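Local structure of Alpha/beta hydrolase (3BWX) at residues A[28-33]-A[54-59]; A[45-50]-A[268-273]; A[98-103]-A[121-126]; A[153-158]-A[181-186]. The protein probably acts as a hydrolase of the alpha/beta hydrolase fold and binds calcium in the crystal. The protein carries 1 engineered substitution. One frame throughout, in Å; residues are numbered along the deposited sequence.

Contacts 1 and 3 belong to one sheet: their centres are 10 Å apart, and strand 32-35 of contact 1 neighbours strand 99-104 of contact 3, with L33 N 2.7 Å from V100 O. Contact 2 packs on I102 of that sheet through L269 and L48, 17 Å from contact 3 between centres. Contact 4 is the outlier, 31 Å from contact 3 between centres and on the opposite side of the chain's centre; it is tied to contact 2 by R184, which forms salt bridges with the acids there. G103 of contact 3 begins a probable nucleophile elbow, and F45 of contact 2 lies near that pattern. All four contacts are away from the annotated calcium site.

Contact 1. Residues A[28-33]-A[54-59]; sequences SRPPVL and GDWRVL
R29 lays its side chain over one face of the W56 indole. Its CD is 3.7 Å from the centroid of the six-membered ring of W56, almost on the normal, a CH-pi contact. The guanidinium follows off-centre in a cation-pi interaction, R29 CZ being 4.5 Å from that W56 centroid, the planes 34° apart. R29 NH1 adds a weak hydrogen bond to D55 O (3.2 Å).

R57 NH2 gives R29 O a nearly straight bond of 2.8 Å, with the oxygen in the guanidinium plane, and CD of P31 lies over a face of the same group. A bend at chi3 (-77°) places NE, which donates weakly to D26 O.

The chains become neighbouring parallel strands, 32-35 and 58-61, of a beta-alpha-beta unit whose helix is 46-52. V32 N bonds to R57 O (2.9 Å) and L59 N to V32 O (2.8 Å). Before the strands pair, a water accepts from R57 N and probably donates to P30 O.

Among apolar contacts, V32 CG2 meets W56 CE3 at 3.8 Å, and P31 CB meets L59 CD1 at 3.8 Å. V58, on the same face as V32, packs against A49 and L52 of helix 46-52.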
loop_
_atom_site.group_PDB
_atom_site.type_symbol
_atom_site.label_atom_id
_atom_site.label_comp_id
_atom_site.label_asym_id
_atom_site.label_seq_id
_atom_site.Cartn_x
_atom_site.Cartn_y
_atom_site.Cartn_z
ATOM N N SER A 28 -14.074 -7.086 18.970
ATOM C CA SER A 28 -14.135 -6.047 19.991
ATOM C C SER A 28 -13.075 -4.960 19.782
ATOM O O SER A 28 -12.905 -4.048 20.613
ATOM C CB SER A 28 -14.031 -6.689 21.403
ATOM O OG SER A 28 -12.705 -6.904 21.783
ATOM N N ARG A 29 -12.349 -5.050 18.681
ATOM C CA ARG A 29 -11.349 -4.041 18.315
ATOM C C ARG A 29 -11.732 -3.600 16.905
ATOM O O ARG A 29 -12.252 -4.401 16.143
ATOM C CB ARG A 29 -9.944 -4.653 18.265
ATOM C CG ARG A 29 -9.329 -4.957 19.597
ATOM C CD ARG A 29 -8.026 -5.689 19.416
ATOM N NE ARG A 29 -7.288 -5.705 20.668
ATOM C CZ ARG A 29 -6.064 -6.230 20.824
ATOM N NH1 ARG A 29 -5.409 -6.782 19.809
ATOM N NH2 ARG A 29 -5.486 -6.205 22.013
ATOM N N PRO A 30 -11.373 -2.376 16.523
ATOM C CA PRO A 30 -11.650 -2.009 15.135
ATOM C C PRO A 30 -10.850 -2.887 14.181
ATOM O O PRO A 30 -9.798 -3.414 14.571
ATOM C CB PRO A 30 -11.150 -0.575 15.008
ATOM C CG PRO A 30 -10.180 -0.390 16.148
ATOM C CD PRO A 30 -10.615 -1.354 17.249
ATOM N N PRO A 31 -11.307 -2.981 12.926
ATOM C CA PRO A 31 -10.512 -3.750 11.971
ATOM C C PRO A 31 -9.319 -2.979 11.439
ATOM O O PRO A 31 -9.270 -1.743 11.522
ATOM C CB PRO A 31 -11.528 -4.028 10.871
ATOM C CG PRO A 31 -12.391 -2.827 10.870
ATOM C CD PRO A 31 -12.511 -2.394 12.296
ATOM N N VAL A 32 -8.356 -3.709 10.889
ATOM C CA VAL A 32 -7.159 -3.128 10.295
ATOM C C VAL A 32 -7.292 -3.164 8.763
ATOM O O VAL A 32 -7.421 -4.231 8.184
ATOM C CB VAL A 32 -5.893 -3.871 10.718
ATOM C CG1 VAL A 32 -4.670 -3.224 10.075
ATOM C CG2 VAL A 32 -5.738 -3.852 12.256
ATOM N N LEU A 33 -7.284 -1.995 8.120
ATOM C CA LEU A 33 -7.408 -1.900 6.663
ATOM C C LEU A 33 -6.034 -1.620 6.053
ATOM O O LEU A 33 -5.380 -0.634 6.431
ATOM C CB LEU A 33 -8.354 -0.758 6.300
ATOM C CG LEU A 33 -8.647 -0.342 4.864
ATOM C CD1 LEU A 33 -9.509 -1.383 4.197
ATOM C CD2 LEU A 33 -9.389 1.011 4.804
ATOM N N GLY A 54 -6.512 -12.757 14.093
ATOM C CA GLY A 54 -6.990 -13.305 15.351
ATOM C C GLY A 54 -6.982 -12.201 16.363
ATOM O O GLY A 54 -8.027 -11.824 16.884
ATOM N N ASP A 55 -5.800 -11.667 16.646
ATOM C CA ASP A 55 -5.721 -10.490 17.513
ATOM C C ASP A 55 -6.461 -9.297 16.924
ATOM O O ASP A 55 -6.975 -8.468 17.632
ATOM C CB ASP A 55 -4.280 -10.091 17.757
ATOM C CG ASP A 55 -3.529 -11.099 18.613
ATOM O OD1 ASP A 55 -4.140 -11.892 19.354
ATOM O OD2 ASP A 55 -2.299 -11.074 18.547
ATOM N N TRP A 56 -6.495 -9.233 15.617
ATOM C CA TRP A 56 -7.183 -8.230 14.828
ATOM C C TRP A 56 -7.892 -8.830 13.603
ATOM O O TRP A 56 -7.412 -9.796 12.976
ATOM C CB TRP A 56 -6.162 -7.203 14.277
ATOM C CG TRP A 56 -5.426 -6.479 15.355
ATOM C CD1 TRP A 56 -4.312 -6.909 15.960
ATOM C CD2 TRP A 56 -5.812 -5.262 16.034
ATOM N NE1 TRP A 56 -3.930 -6.046 16.954
ATOM C CE2 TRP A 56 -4.844 -5.028 17.026
ATOM C CE3 TRP A 56 -6.859 -4.313 15.872
ATOM C CZ2 TRP A 56 -4.897 -3.902 17.850
ATOM C CZ3 TRP A 56 -6.892 -3.190 16.716
ATOM C CH2 TRP A 56 -5.925 -3.016 17.670
ATOM N N ARG A 57 -9.041 -8.261 13.284
ATOM C CA ARG A 57 -9.618 -8.478 11.962
ATOM C C ARG A 57 -8.785 -7.691 10.958
ATOM O O ARG A 57 -8.445 -6.539 11.227
ATOM C CB ARG A 57 -11.049 -7.992 11.863
ATOM C CG ARG A 57 -11.970 -8.728 12.822
ATOM C CD ARG A 57 -13.365 -8.114 12.788
ATOM N NE ARG A 57 -13.402 -6.865 13.548
ATOM C CZ ARG A 57 -14.315 -5.914 13.410
ATOM N NH1 ARG A 57 -15.276 -6.010 12.495
ATOM N NH2 ARG A 57 -14.269 -4.858 14.191
ATOM N N VAL A 58 -8.532 -8.239 9.782
ATOM C CA VAL A 58 -7.678 -7.542 8.837
ATOM C C VAL A 58 -8.327 -7.618 7.465
ATOM O O VAL A 58 -8.737 -8.711 7.036
ATOM C CB VAL A 58 -6.249 -8.148 8.745
ATOM C CG1 VAL A 58 -5.338 -7.265 7.853
ATOM C CG2 VAL A 58 -5.547 -8.367 10.091
ATOM N N LEU A 59 -8.459 -6.459 6.823
ATOM C CA LEU A 59 -9.007 -6.347 5.460
ATOM C C LEU A 59 -7.885 -5.854 4.542
ATOM O O LEU A 59 -7.265 -4.793 4.812
ATOM C CB LEU A 59 -10.128 -5.312 5.390
ATOM C CG LEU A 59 -11.526 -5.663 5.878
ATOM C CD1 LEU A 59 -11.508 -5.518 7.343
ATOM C CD2 LEU A 59 -12.633 -4.785 5.209
HETATM O O HOH W 1 -10.219 -6.246 14.873
#

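Contact 2. Residues A[45-50]-A[268-273]; sequences FEDLAT and TLDEPE. With EDO (1,2-ethanediol), chain G; EDO (1,2-ethanediol), chain F; EDO (1,2-ethanediol), chain H.
L48 and L269 meet at their branch tips, where helix 46-52 faces the loop that leads into helix 272-282, the C-terminal helix of this alpha/beta hydrolase fold. The two leucines lie at a slant to each other, with L48 CD2 3.9 Å from L269 CD1. The same methyl of L269 sits against the rim of the F45 ring, close to the ring plane and 3.9 Å from F45 CE1. In L48, CB points toward the loop and CG stands anti to the backbone N (chi1 180°); CD2 is the atom that touches L269.

Beside this apolar patch two acids face one another. D270 OD1 comes to 3.5 Å from D47 CB, and the carboxylates approach to 3.9 Å between D47 OD2 and D270 OD2. Such a pair of like charges would be costly alone, but R184 forms salt bridges to both, and to E46 as well, which probably keeps them charged. A water joins the segments: it accepts from L48 N and donates to D270 OD1 (2.8 Å).

The loop is stiffened from within. T268 OG1 accepts from D270 N in an ST turn, and E271, at the N-cap, uses the syn lone pair of OE2 for T268 N. Ethanediols, probably from the crystallisation liquor, donate from O1 to D47 OD2 (2.6 Å) and, from a second molecule, to D270 OD2 (2.6 Å).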
loop_
_atom_site.group_PDB
_atom_site.type_symbol
_atom_site.label_atom_id
_atom_site.label_comp_id
_atom_site.label_asym_id
_atom_site.label_seq_id
_atom_site.Cartn_x
_atom_site.Cartn_y
_atom_site.Cartn_z
ATOM N N PHE A 45 0.675 -7.656 1.822
ATOM C CA PHE A 45 0.360 -7.839 3.243
ATOM C C PHE A 45 0.227 -9.281 3.698
ATOM O O PHE A 45 -0.246 -9.570 4.809
ATOM C CB PHE A 45 -0.926 -7.056 3.540
ATOM C CG PHE A 45 -0.798 -5.588 3.265
ATOM C CD1 PHE A 45 -0.041 -4.761 4.116
ATOM C CD2 PHE A 45 -1.379 -5.040 2.132
ATOM C CE1 PHE A 45 0.102 -3.404 3.837
ATOM C CE2 PHE A 45 -1.213 -3.682 1.868
ATOM C CZ PHE A 45 -0.494 -2.886 2.698
ATOM N N GLU A 46 0.643 -10.232 2.866
ATOM C CA GLU A 46 0.308 -11.632 3.128
ATOM C C GLU A 46 0.935 -12.146 4.435
ATOM O O GLU A 46 0.386 -13.062 5.049
ATOM C CB GLU A 46 0.744 -12.528 1.957
ATOM C CG GLU A 46 2.251 -12.574 1.679
ATOM C CD GLU A 46 2.708 -13.319 0.414
ATOM O OE1 GLU A 46 1.821 -13.736 -0.367
ATOM O OE2 GLU A 46 3.958 -13.434 0.202
ATOM N N ASP A 47 2.134 -11.661 4.784
ATOM C CA ASP A 47 2.782 -12.060 6.058
ATOM C C ASP A 47 2.341 -11.174 7.245
ATOM O O ASP A 47 2.053 -11.686 8.333
ATOM C CB ASP A 47 4.340 -12.099 5.933
ATOM C CG ASP A 47 4.839 -13.245 5.065
ATOM O OD1 ASP A 47 4.010 -14.044 4.594
ATOM O OD2 ASP A 47 6.073 -13.338 4.862
ATOM N N LEU A 48 2.244 -9.858 7.020
ATOM C CA LEU A 48 1.803 -8.970 8.111
ATOM C C LEU A 48 0.404 -9.354 8.581
ATOM O O LEU A 48 0.122 -9.388 9.750
ATOM C CB LEU A 48 1.797 -7.521 7.641
ATOM C CG LEU A 48 1.355 -6.509 8.689
ATOM C CD1 LEU A 48 2.310 -6.518 9.855
ATOM C CD2 LEU A 48 1.225 -5.127 8.051
ATOM N N ALA A 49 -0.492 -9.588 7.637
ATOM C CA ALA A 49 -1.851 -9.938 7.970
ATOM C C ALA A 49 -1.907 -11.216 8.824
ATOM O O ALA A 49 -2.701 -11.292 9.763
ATOM C CB ALA A 49 -2.683 -10.116 6.683
ATOM N N THR A 50 -1.080 -12.219 8.503
ATOM C CA THR A 50 -1.068 -13.468 9.294
ATOM C C THR A 50 -0.527 -13.221 10.697
ATOM O O THR A 50 -0.915 -13.913 11.628
ATOM C CB THR A 50 -0.227 -14.607 8.675
ATOM O OG1 THR A 50 1.128 -14.202 8.568
ATOM C CG2 THR A 50 -0.743 -14.969 7.330
ATOM N N THR A 268 8.958 -3.515 3.652
ATOM C CA THR A 268 8.015 -4.540 3.287
ATOM C C THR A 268 6.955 -4.746 4.408
ATOM O O THR A 268 5.907 -5.375 4.160
ATOM C CB THR A 268 8.706 -5.887 3.046
ATOM O OG1 THR A 268 9.309 -6.340 4.258
ATOM C CG2 THR A 268 9.738 -5.798 1.900
ATOM N N LEU A 269 7.288 -4.248 5.627
ATOM C CA LEU A 269 6.573 -4.462 6.891
ATOM C C LEU A 269 6.809 -5.860 7.468
ATOM O O LEU A 269 6.179 -6.245 8.474
ATOM C CB LEU A 269 5.058 -4.159 6.715
ATOM C CG LEU A 269 4.741 -2.800 6.095
ATOM C CD1 LEU A 269 3.251 -2.576 5.977
ATOM C CD2 LEU A 269 5.391 -1.645 6.846
ATOM N N ASP A 270 7.685 -6.632 6.824
ATOM C CA ASP A 270 8.154 -7.932 7.371
ATOM C C ASP A 270 9.468 -7.831 8.171
ATOM O O ASP A 270 9.910 -8.804 8.781
ATOM C CB ASP A 270 8.309 -8.979 6.273
ATOM C CG ASP A 270 7.037 -9.212 5.479
ATOM O OD1 ASP A 270 5.890 -9.001 5.970
ATOM O OD2 ASP A 270 7.210 -9.608 4.328
ATOM N N GLU A 271 10.107 -6.667 8.125
ATOM C CA GLU A 271 11.265 -6.402 8.980
ATOM C C GLU A 271 10.893 -6.462 10.465
ATOM O O GLU A 271 9.837 -5.941 10.860
ATOM C CB GLU A 271 11.835 -4.995 8.726
ATOM C CG GLU A 271 12.185 -4.667 7.276
ATOM C CD GLU A 271 11.025 -4.250 6.381
ATOM O OE1 GLU A 271 9.929 -3.899 6.874
ATOM O OE2 GLU A 271 11.274 -4.249 5.145
ATOM N N PRO A 272 11.733 -7.102 11.288
ATOM C CA PRO A 272 11.400 -7.127 12.711
ATOM C C PRO A 272 11.076 -5.777 13.338
ATOM O O PRO A 272 10.118 -5.657 14.137
ATOM C CB PRO A 272 12.645 -7.713 13.356
ATOM C CG PRO A 272 13.193 -8.615 12.264
ATOM C CD PRO A 272 12.972 -7.852 11.005
ATOM N N GLU A 273 11.858 -4.767 12.974
ATOM C CA GLU A 273 11.627 -3.435 13.511
ATOM C C GLU A 273 10.247 -2.868 13.054
ATOM O O GLU A 273 9.618 -2.107 13.800
ATOM C CB GLU A 273 12.768 -2.511 13.143
ATOM C CG GLU A 273 14.031 -2.848 13.931
ATOM C CD GLU A 273 15.341 -2.404 13.309
ATOM O OE1 GLU A 273 15.359 -1.753 12.230
ATOM O OE2 GLU A 273 16.374 -2.712 13.931
HETATM C C1 EDO G . 9.022 -12.509 6.152
HETATM O O1 EDO G . 7.687 -12.321 6.623
HETATM C C2 EDO G . 9.937 -12.623 7.347
HETATM O O2 EDO G . 9.613 -13.818 8.071
HETATM C C1 EDO F . 12.821 -8.357 4.667
HETATM O O1 EDO F . 11.572 -7.698 4.437
HETATM C C2 EDO F . 12.967 -8.622 6.135
HETATM O O2 EDO F . 12.185 -9.789 6.389
HETATM C C1 EDO H . 9.712 -9.555 1.779
HETATM O O1 EDO H . 9.241 -10.372 2.877
HETATM C C2 EDO H . 10.980 -10.136 1.144
HETATM O O2 EDO H . 12.022 -10.076 2.130
HETATM O O HOH W 2 3.498 -8.987 4.469
#

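Contact 3. Residues A[98-103]-A[121-126]; sequences RFVAIG and RIAAAV
F99 reaches across to R121 and I122 with the outer part of its ring. At its root, CB lies close to P31 O, just before strand 32-35. CG takes the crowded position between the backbone N and the carbonyl carbon (chi1 55°). F99 CD1 then passes 3.8 Å from R121 O, and F99 CE1 meets R121 NE at 3.7 Å; this nitrogen stands at the ring edge, with ring and guanidinium planes 72° apart. At the tip, CZ lies over one face of that guanidinium and also touches I122 CD1, which F99 CE2 approaches more closely (3.6 Å). R121 is held by a salt bridge to E88. An alanine in place of F99 would probably open a gap beside I122 CD1 and leave R121 NE without the ring edge it packs against.

Backbone bonds of a parallel strand pair run from F99 N to R121 O (3.0 Å) on to G103 N to V126 O (3.0 Å). A123 N approaches F99 O from 43° above the carbonyl plane, while A123 CB sits over the R98 guanidinium.

Helix 106-117 links the two strands in a beta-alpha-beta unit. The pair lies between strands 32-35 and 230-235, with V100, A124 and V126 turned to helix 272-282.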
loop_
_atom_site.group_PDB
_atom_site.type_symbol
_atom_site.label_atom_id
_atom_site.label_comp_id
_atom_site.label_asym_id
_atom_site.label_seq_id
_atom_site.Cartn_x
_atom_site.Cartn_y
_atom_site.Cartn_z
ATOM N N ARG A 98 -15.165 2.781 12.143
ATOM C CA ARG A 98 -13.876 3.135 12.759
ATOM C C ARG A 98 -12.905 2.031 12.426
ATOM O O ARG A 98 -13.278 0.863 12.453
ATOM C CB ARG A 98 -14.067 3.197 14.233
ATOM C CG ARG A 98 -12.962 3.779 14.983
ATOM C CD ARG A 98 -13.409 4.015 16.412
ATOM N NE ARG A 98 -12.388 4.730 17.137
ATOM C CZ ARG A 98 -11.580 4.227 18.068
ATOM N NH1 ARG A 98 -11.628 2.946 18.452
ATOM N NH2 ARG A 98 -10.688 5.047 18.615
ATOM N N PHE A 99 -11.666 2.380 12.110
ATOM C CA PHE A 99 -10.689 1.400 11.625
ATOM C C PHE A 99 -9.286 1.894 11.811
ATOM O O PHE A 99 -9.038 3.095 11.944
ATOM C CB PHE A 99 -10.915 1.037 10.131
ATOM C CG PHE A 99 -10.923 2.241 9.184
ATOM C CD1 PHE A 99 -12.025 3.045 9.092
ATOM C CD2 PHE A 99 -9.811 2.573 8.423
ATOM C CE1 PHE A 99 -12.043 4.155 8.211
ATOM C CE2 PHE A 99 -9.832 3.672 7.562
ATOM C CZ PHE A 99 -10.945 4.461 7.477
ATOM N N VAL A 100 -8.358 0.942 11.847
ATOM C CA VAL A 100 -6.924 1.242 11.749
ATOM C C VAL A 100 -6.572 1.190 10.279
ATOM O O VAL A 100 -7.099 0.337 9.529
ATOM C CB VAL A 100 -6.094 0.224 12.567
ATOM C CG1 VAL A 100 -4.598 0.398 12.310
ATOM C CG2 VAL A 100 -6.490 0.291 14.079
ATOM N N ALA A 101 -5.759 2.141 9.841
ATOM C CA ALA A 101 -5.341 2.208 8.449
ATOM C C ALA A 101 -3.835 2.018 8.375
ATOM O O ALA A 101 -3.076 2.745 9.057
ATOM C CB ALA A 101 -5.759 3.567 7.831
ATOM N N ILE A 102 -3.359 1.076 7.556
ATOM C CA ILE A 102 -1.924 0.876 7.263
ATOM C C ILE A 102 -1.762 1.116 5.769
ATOM O O ILE A 102 -2.243 0.314 5.015
ATOM C CB ILE A 102 -1.425 -0.545 7.648
ATOM C CG1 ILE A 102 -1.637 -0.808 9.137
ATOM C CG2 ILE A 102 0.029 -0.678 7.177
ATOM C CD1 ILE A 102 -1.116 -2.173 9.639
ATOM N N GLY A 103 -1.096 2.197 5.343
ATOM C CA GLY A 103 -1.041 2.588 3.938
ATOM C C GLY A 103 0.383 2.755 3.437
ATOM O O GLY A 103 1.186 3.507 4.038
ATOM N N ARG A 121 -12.751 8.829 12.630
ATOM C CA ARG A 121 -12.984 7.493 12.114
ATOM C C ARG A 121 -11.707 6.617 12.168
ATOM O O ARG A 121 -11.776 5.385 12.030
ATOM C CB ARG A 121 -13.491 7.556 10.647
ATOM C CG ARG A 121 -12.368 7.789 9.613
ATOM C CD ARG A 121 -12.795 8.279 8.246
ATOM N NE ARG A 121 -13.760 7.420 7.615
ATOM C CZ ARG A 121 -14.113 7.455 6.322
ATOM N NH1 ARG A 121 -13.542 8.265 5.437
ATOM N NH2 ARG A 121 -15.074 6.622 5.901
ATOM N N ILE A 122 -10.537 7.257 12.280
ATOM C CA ILE A 122 -9.258 6.559 12.263
ATOM C C ILE A 122 -8.920 6.253 13.706
ATOM O O ILE A 122 -8.636 7.150 14.501
ATOM C CB ILE A 122 -8.132 7.437 11.657
ATOM C CG1 ILE A 122 -8.431 7.789 10.192
ATOM C CG2 ILE A 122 -6.745 6.757 11.815
ATOM C CD1 ILE A 122 -8.477 6.597 9.219
ATOM N N ALA A 123 -8.937 4.981 14.073
ATOM C CA ALA A 123 -8.526 4.571 15.420
ATOM C C ALA A 123 -7.031 4.789 15.637
ATOM O O ALA A 123 -6.619 5.198 16.706
ATOM C CB ALA A 123 -8.934 3.107 15.667
ATOM N N ALA A 124 -6.266 4.483 14.610
ATOM C CA ALA A 124 -4.823 4.693 14.556
ATOM C C ALA A 124 -4.392 4.463 13.119
ATOM O O ALA A 124 -5.163 3.878 12.311
ATOM C CB ALA A 124 -4.102 3.744 15.536
ATOM N N ALA A 125 -3.168 4.864 12.767
ATOM C CA ALA A 125 -2.709 4.723 11.408
ATOM C C ALA A 125 -1.184 4.531 11.345
ATOM O O ALA A 125 -0.420 4.932 12.220
ATOM C CB ALA A 125 -3.129 5.896 10.533
ATOM N N VAL A 126 -0.782 3.940 10.232
ATOM C CA VAL A 126 0.588 3.741 9.861
ATOM C C VAL A 126 0.762 4.250 8.456
ATOM O O VAL A 126 0.025 3.816 7.585
ATOM C CB VAL A 126 0.962 2.238 9.897
ATOM C CG1 VAL A 126 2.455 2.041 9.435
ATOM C CG2 VAL A 126 0.721 1.619 11.276
#

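Contact 4. Residues A[153-158]-A[181-186]; sequences ETWMHA and YAKRIM
W155 drives the outer rim of its indole against A182 and M186, joining the first turn of helix 155-166 to the end of helix 175-185. Both helices follow strand 122-128, in the stretch that in alpha/beta hydrolases commonly forms a lid over the core.

The close-packed part is mostly apolar. CZ3 of W155 lies 4.0 Å from A182 CB; the exception is the carbonyl M186 O, which stands in the ring plane, 3.6 Å from W155 CH2. A158 CB meets the selenium of M186, a selenomethionine, at 3.8 Å. I194 packs against W155, A158 and M186, and L162 against A182.

The outer side belongs to K183, an exposed residue. Its CG sits over the face of the six-membered ring of W155, 3.8 Å from the centroid and 9° off the normal. After the bend at chi3 (83°), K183 CE lies 3.9 Å from W155 CZ2. An alanine in place of W155 would probably leave a gap between the helices, with K183 CG and CE deprived of the ring face and set free to turn.

A182 O accepts from both I185 N and M186 N, and T154, at the N-cap, takes the N-H of H157 on OG1 (3.0 Å).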
loop_
_atom_site.group_PDB
_atom_site.type_symbol
_atom_site.label_atom_id
_atom_site.label_comp_id
_atom_site.label_asym_id
_atom_site.label_seq_id
_atom_site.Cartn_x
_atom_site.Cartn_y
_atom_site.Cartn_z
ATOM N N GLU A 153 9.824 -16.006 -18.572
ATOM C CA GLU A 153 9.491 -17.436 -18.636
ATOM C C GLU A 153 9.551 -18.085 -17.280
ATOM O O GLU A 153 8.807 -19.018 -17.025
ATOM C CB GLU A 153 10.384 -18.221 -19.630
ATOM C CG GLU A 153 9.870 -19.685 -19.873
ATOM C CD GLU A 153 10.357 -20.350 -21.160
ATOM O OE1 GLU A 153 11.478 -20.912 -21.124
ATOM O OE2 GLU A 153 9.594 -20.377 -22.195
ATOM N N THR A 154 10.475 -17.625 -16.428
ATOM C CA THR A 154 10.702 -18.264 -15.128
ATOM C C THR A 154 10.730 -17.283 -13.988
ATOM O O THR A 154 11.061 -16.082 -14.173
ATOM C CB THR A 154 12.040 -19.021 -15.148
ATOM O OG1 THR A 154 13.186 -18.138 -15.042
ATOM C CG2 THR A 154 12.167 -19.817 -16.423
ATOM N N TRP A 155 10.439 -17.791 -12.783
ATOM C CA TRP A 155 10.489 -16.966 -11.581
ATOM C C TRP A 155 11.907 -16.459 -11.276
ATOM O O TRP A 155 12.090 -15.352 -10.749
ATOM C CB TRP A 155 9.911 -17.724 -10.392
ATOM C CG TRP A 155 8.410 -17.704 -10.415
ATOM C CD1 TRP A 155 7.593 -18.756 -10.690
ATOM C CD2 TRP A 155 7.544 -16.572 -10.195
ATOM N NE1 TRP A 155 6.279 -18.357 -10.663
ATOM C CE2 TRP A 155 6.225 -17.025 -10.336
ATOM C CE3 TRP A 155 7.772 -15.224 -9.912
ATOM C CZ2 TRP A 155 5.128 -16.183 -10.213
ATOM C CZ3 TRP A 155 6.683 -14.380 -9.768
ATOM C CH2 TRP A 155 5.367 -14.872 -9.922
HETATM N N MSE A 156 12.901 -17.272 -11.602
HETATM C CA MSE A 156 14.262 -16.866 -11.330
HETATM C C MSE A 156 14.617 -15.676 -12.211
HETATM O O MSE A 156 15.242 -14.738 -11.743
HETATM C CB MSE A 156 15.221 -17.982 -11.607
HETATM C CG MSE A 156 16.625 -17.637 -11.227
HETATM SE SE MSE A 156 16.863 -17.369 -9.253
HETATM C CE MSE A 156 15.646 -18.565 -8.738
ATOM N N HIS A 157 14.281 -15.751 -13.497
ATOM C CA HIS A 157 14.529 -14.635 -14.401
ATOM C C HIS A 157 13.791 -13.384 -13.920
ATOM O O HIS A 157 14.346 -12.295 -13.947
ATOM C CB HIS A 157 14.164 -15.014 -15.855
ATOM C CG HIS A 157 15.149 -15.938 -16.486
ATOM N ND1 HIS A 157 14.935 -16.553 -17.701
ATOM C CD2 HIS A 157 16.378 -16.326 -16.080
ATOM C CE1 HIS A 157 15.986 -17.295 -18.001
ATOM N NE2 HIS A 157 16.878 -17.170 -17.037
ATOM N N ALA A 158 12.547 -13.521 -13.509
ATOM C CA ALA A 158 11.804 -12.390 -12.949
ATOM C C ALA A 158 12.476 -11.782 -11.727
ATOM O O ALA A 158 12.619 -10.579 -11.609
ATOM C CB ALA A 158 10.357 -12.764 -12.634
ATOM N N TYR A 181 9.268 -11.594 -2.807
ATOM C CA TYR A 181 8.820 -10.312 -3.307
ATOM C C TYR A 181 8.214 -10.429 -4.709
ATOM O O TYR A 181 7.194 -9.782 -4.997
ATOM C CB TYR A 181 10.061 -9.430 -3.360
ATOM C CG TYR A 181 9.914 -7.995 -3.822
ATOM C CD1 TYR A 181 9.355 -7.048 -2.992
ATOM C CD2 TYR A 181 10.428 -7.584 -5.034
ATOM C CE1 TYR A 181 9.269 -5.724 -3.381
ATOM C CE2 TYR A 181 10.351 -6.271 -5.437
ATOM C CZ TYR A 181 9.773 -5.343 -4.592
ATOM O OH TYR A 181 9.687 -4.006 -4.966
ATOM N N ALA A 182 8.878 -11.170 -5.613
ATOM C CA ALA A 182 8.451 -11.336 -7.009
ATOM C C ALA A 182 7.019 -11.872 -7.001
ATOM O O ALA A 182 6.168 -11.370 -7.767
ATOM C CB ALA A 182 9.405 -12.260 -7.819
ATOM N N LYS A 183 6.759 -12.908 -6.180
ATOM C CA LYS A 183 5.442 -13.541 -6.224
ATOM C C LYS A 183 4.378 -12.621 -5.677
ATOM O O LYS A 183 3.195 -12.783 -5.990
ATOM C CB LYS A 183 5.470 -14.910 -5.507
ATOM C CG LYS A 183 6.326 -15.910 -6.268
ATOM C CD LYS A 183 6.034 -17.345 -5.893
ATOM C CE LYS A 183 4.828 -17.853 -6.663
ATOM N NZ LYS A 183 4.446 -19.244 -6.271
ATOM N N ARG A 184 4.757 -11.659 -4.841
ATOM C CA ARG A 184 3.767 -10.704 -4.353
ATOM C C ARG A 184 3.299 -9.693 -5.389
ATOM O O ARG A 184 2.139 -9.228 -5.323
ATOM C CB ARG A 184 4.264 -9.939 -3.135
ATOM C CG ARG A 184 4.439 -10.775 -1.909
ATOM C CD ARG A 184 5.033 -10.021 -0.774
ATOM N NE ARG A 184 5.181 -10.889 0.351
ATOM C CZ ARG A 184 5.608 -10.512 1.555
ATOM N NH1 ARG A 184 6.068 -9.286 1.765
ATOM N NH2 ARG A 184 5.690 -11.413 2.515
ATOM N N ILE A 185 4.166 -9.356 -6.348
ATOM C CA ILE A 185 3.888 -8.279 -7.284
ATOM C C ILE A 185 3.660 -8.749 -8.728
ATOM O O ILE A 185 3.215 -7.979 -9.583
ATOM C CB ILE A 185 4.970 -7.176 -7.165
ATOM C CG1 ILE A 185 6.297 -7.556 -7.825
ATOM C CG2 ILE A 185 5.175 -6.797 -5.679
ATOM C CD1 ILE A 185 7.321 -6.415 -7.658
HETATM N N MSE A 186 3.959 -10.027 -8.984
HETATM C CA MSE A 186 3.826 -10.595 -10.309
HETATM C C MSE A 186 3.016 -11.866 -10.217
HETATM O O MSE A 186 2.833 -12.441 -9.158
HETATM C CB MSE A 186 5.204 -10.870 -10.969
HETATM C CG MSE A 186 6.187 -9.760 -10.847
HETATM SE SE MSE A 186 7.785 -10.052 -11.871
HETATM C CE MSE A 186 7.022 -9.778 -13.585
#